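PDB 3LTO: mevalonate diphosphate decarboxylase from Legionella pneumophila, which probably catalyses the ATP-dependent decarboxylation of mevalonate diphosphate to isopentenyl diphosphate. Local coordinates for residues Y255-L264 and V280-V288. Sequence-based numbering, arbitrary orientation.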
loop_
_atom_site.group_PDB
_atom_site.type_symbol
_atom_site.label_atom_id
_atom_site.label_comp_id
_atom_site.label_asym_id
_atom_site.label_seq_id
_atom_site.Cartn_x
_atom_site.Cartn_y
_atom_site.Cartn_z
ATOM N N TYR A 255 4.820 -3.948 32.021
ATOM C CA TYR A 255 4.374 -5.337 32.048
ATOM C C TYR A 255 5.539 -6.151 32.570
ATOM O O TYR A 255 5.363 -7.231 33.134
ATOM C CB TYR A 255 4.024 -5.825 30.643
ATOM C CG TYR A 255 2.893 -5.060 30.010
ATOM C CD1 TYR A 255 1.582 -5.224 30.458
ATOM C CD2 TYR A 255 3.134 -4.170 28.969
ATOM C CE1 TYR A 255 0.539 -4.520 29.879
ATOM C CE2 TYR A 255 2.100 -3.460 28.383
ATOM C CZ TYR A 255 0.806 -3.640 28.842
ATOM O OH TYR A 255 -0.210 -2.940 28.260
ATOM N N ILE A 256 6.738 -5.620 32.364
ATOM C CA ILE A 256 7.947 -6.281 32.816
ATOM C C ILE A 256 8.088 -6.014 34.310
ATOM O O ILE A 256 7.831 -4.911 34.776
ATOM C CB ILE A 256 9.187 -5.738 32.065
ATOM C CG1 ILE A 256 9.157 -6.214 30.608
ATOM C CG2 ILE A 256 10.484 -6.172 32.779
ATOM C CD1 ILE A 256 10.132 -5.469 29.699
ATOM N N THR A 257 8.463 -7.040 35.059
ATOM C CA THR A 257 8.655 -6.905 36.494
ATOM C C THR A 257 9.982 -7.551 36.833
ATOM O O THR A 257 10.670 -8.062 35.949
ATOM C CB THR A 257 7.582 -7.656 37.298
ATOM O OG1 THR A 257 7.781 -9.068 37.130
ATOM C CG2 THR A 257 6.181 -7.266 36.834
ATOM N N ASP A 258 10.325 -7.542 38.118
ATOM C CA ASP A 258 11.561 -8.153 38.576
ATOM C C ASP A 258 11.535 -9.634 38.217
ATOM O O ASP A 258 12.567 -10.232 37.914
ATOM C CB ASP A 258 11.721 -7.962 40.091
ATOM C CG ASP A 258 10.552 -8.524 40.881
ATOM O OD1 ASP A 258 9.397 -8.406 40.419
ATOM O OD2 ASP A 258 10.792 -9.076 41.977
ATOM N N ASN A 259 10.348 -10.227 38.233
ATOM C CA ASN A 259 10.236 -11.637 37.891
ATOM C C ASN A 259 10.635 -11.823 36.424
ATOM O O ASN A 259 11.402 -12.728 36.080
ATOM C CB ASN A 259 8.812 -12.125 38.144
ATOM C CG ASN A 259 8.674 -13.623 37.974
ATOM O OD1 ASN A 259 9.588 -14.378 38.291
ATOM N ND2 ASN A 259 7.523 -14.063 37.485
ATOM N N THR A 260 10.132 -10.945 35.566
ATOM C CA THR A 260 10.440 -10.994 34.143
ATOM C C THR A 260 11.934 -10.805 33.920
ATOM O O THR A 260 12.560 -11.549 33.163
ATOM C CB THR A 260 9.708 -9.879 33.377
ATOM O OG1 THR A 260 8.370 -9.756 33.877
ATOM C CG2 THR A 260 9.668 -10.196 31.880
ATOM N N LEU A 261 12.503 -9.805 34.584
ATOM C CA LEU A 261 13.924 -9.509 34.443
ATOM C C LEU A 261 14.812 -10.687 34.839
ATOM O O LEU A 261 15.861 -10.914 34.240
ATOM C CB LEU A 261 14.285 -8.267 35.270
ATOM C CG LEU A 261 13.590 -6.969 34.833
ATOM C CD1 LEU A 261 13.892 -5.860 35.817
ATOM C CD2 LEU A 261 14.060 -6.581 33.419
ATOM N N HIS A 262 14.385 -11.443 35.839
ATOM C CA HIS A 262 15.157 -12.591 36.276
ATOM C C HIS A 262 15.301 -13.571 35.125
ATOM O O HIS A 262 16.409 -13.984 34.797
ATOM C CB HIS A 262 14.473 -13.281 37.468
ATOM C CG HIS A 262 14.393 -12.421 38.692
ATOM N ND1 HIS A 262 13.454 -12.618 39.682
ATOM C CD2 HIS A 262 15.140 -11.360 39.085
ATOM C CE1 HIS A 262 13.626 -11.715 40.633
ATOM N NE2 HIS A 262 14.642 -10.940 40.294
ATOM N N ILE A 263 14.190 -13.914 34.482
ATOM C CA ILE A 263 14.246 -14.876 33.392
ATOM C C ILE A 263 14.902 -14.314 32.128
ATOM O O ILE A 263 15.555 -15.046 31.391
ATOM C CB ILE A 263 12.832 -15.456 33.089
ATOM C CG1 ILE A 263 12.955 -16.634 32.122
ATOM C CG2 ILE A 263 11.915 -14.382 32.518
ATOM C CD1 ILE A 263 13.947 -17.711 32.589
ATOM N N LEU A 264 14.745 -13.017 31.876
ATOM C CA LEU A 264 15.389 -12.420 30.706
ATOM C C LEU A 264 16.904 -12.474 30.923
ATOM O O LEU A 264 17.658 -12.810 30.017
ATOM C CB LEU A 264 14.939 -10.968 30.506
ATOM C CG LEU A 264 13.483 -10.771 30.077
ATOM C CD1 LEU A 264 13.202 -9.295 29.854
ATOM C CD2 LEU A 264 13.228 -11.562 28.802
ATOM N N VAL A 280 13.924 -14.047 21.267
ATOM C CA VAL A 280 12.972 -13.620 22.281
ATOM C C VAL A 280 12.235 -12.333 21.943
ATOM O O VAL A 280 12.821 -11.396 21.406
ATOM C CB VAL A 280 13.701 -13.426 23.640
ATOM C CG1 VAL A 280 12.701 -13.097 24.742
ATOM C CG2 VAL A 280 14.492 -14.684 23.980
ATOM N N THR A 281 10.942 -12.304 22.259
ATOM C CA THR A 281 10.118 -11.126 22.025
ATOM C C THR A 281 9.020 -11.060 23.055
ATOM O O THR A 281 8.718 -12.048 23.726
ATOM C CB THR A 281 9.388 -11.138 20.681
ATOM O OG1 THR A 281 10.066 -11.990 19.758
ATOM C CG2 THR A 281 9.336 -9.751 20.127
HETATM N N MSE A 282 8.417 -9.879 23.132
HETATM C CA MSE A 282 7.316 -9.589 24.025
HETATM C C MSE A 282 6.378 -8.608 23.333
HETATM O O MSE A 282 6.822 -7.747 22.577
HETATM C CB MSE A 282 7.800 -8.918 25.301
HETATM C CG MSE A 282 8.749 -9.712 26.161
HETATM SE SE MSE A 282 9.005 -8.777 27.845
HETATM C CE MSE A 282 7.436 -9.427 28.788
ATOM N N ASP A 283 5.083 -8.741 23.598
ATOM C CA ASP A 283 4.095 -7.817 23.049
ATOM C C ASP A 283 3.682 -6.903 24.195
ATOM O O ASP A 283 4.348 -6.871 25.227
ATOM C CB ASP A 283 2.883 -8.577 22.517
ATOM C CG ASP A 283 3.201 -9.361 21.267
ATOM O OD1 ASP A 283 3.912 -8.808 20.391
ATOM O OD2 ASP A 283 2.738 -10.519 21.156
ATOM N N ALA A 284 2.600 -6.155 24.022
ATOM C CA ALA A 284 2.133 -5.281 25.091
ATOM C C ALA A 284 1.459 -6.196 26.101
ATOM O O ALA A 284 0.232 -6.199 26.233
ATOM C CB ALA A 284 1.132 -4.242 24.547
ATOM N N GLY A 285 2.274 -6.988 26.797
ATOM C CA GLY A 285 1.751 -7.919 27.777
ATOM C C GLY A 285 2.879 -8.477 28.621
ATOM O O GLY A 285 4.038 -8.216 28.319
ATOM N N PRO A 286 2.577 -9.263 29.671
ATOM C CA PRO A 286 3.566 -9.863 30.577
ATOM C C PRO A 286 4.316 -11.113 30.102
ATOM O O PRO A 286 5.438 -11.363 30.545
ATOM C CB PRO A 286 2.737 -10.162 31.816
ATOM C CG PRO A 286 1.439 -10.618 31.204
ATOM C CD PRO A 286 1.208 -9.550 30.139
ATOM N N ASN A 287 3.703 -11.901 29.223
ATOM C CA ASN A 287 4.333 -13.131 28.744
ATOM C C ASN A 287 5.615 -12.908 27.945
ATOM O O ASN A 287 5.798 -11.871 27.317
ATOM C CB ASN A 287 3.351 -13.944 27.885
ATOM C CG ASN A 287 2.134 -14.432 28.668
ATOM O OD1 ASN A 287 2.172 -14.566 29.895
ATOM N ND2 ASN A 287 1.054 -14.720 27.950
ATOM N N VAL A 288 6.499 -13.896 27.968
ATOM C CA VAL A 288 7.745 -13.817 27.224
ATOM C C VAL A 288 7.756 -14.952 26.210
ATOM O O VAL A 288 7.577 -16.114 26.573
ATOM C CB VAL A 288 8.976 -13.942 28.153
ATOM C CG1 VAL A 288 10.249 -13.999 27.321
ATOM C CG2 VAL A 288 9.034 -12.749 29.108
HETATM O O HOH W 1 6.499 -9.444 32.053
#
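The ring of Y255 lies against the A284-G285 peptide, with G285 CA 3.9 Å from the ring centroid and 18° off its normal, a CH-pi contact over one face. The peptide belongs to the M-D-A-G-P-N loop joining strands 279-281 and 288-292, which in sequence and position is consistent with the third conserved motif of the GHMP kinase fold. A284, the centre of an inverse gamma turn, sets its CB 4.0 Å from Y255 CE2. Deeper in, selenomethionine M282 bends at chi3 (84°), its SE passing I256 CG1 at 3.8 Å and its CE meeting T260 CG2 tip to tip. T260 CG2 also lies 3.8 Å from V288 CG2, and one helical turn after T260 the L264 side chain slants across that of V288, CD2 to CG1, so the first turns of helix 258-274 pack on the hairpin.

Around this apolar layer, F246 meets the Y255 ring edge-to-face, I190 O hydrogen-bonds Y255 OH, and F239 and H243 of helix 228-247 touch M282. K15 NZ forms a salt bridge with D283 OD1 and a hydrogen bond with M282 O. No direct hydrogen bond joins the two segments; instead, a water donates to Y255 O and P286 O. T257 and T260 form a capping box: T260 OG1 accepts from T257 N at 3.0 Å, nearly straight at 163°, while its own proton goes to that water, 2.6 Å from T260 OG1.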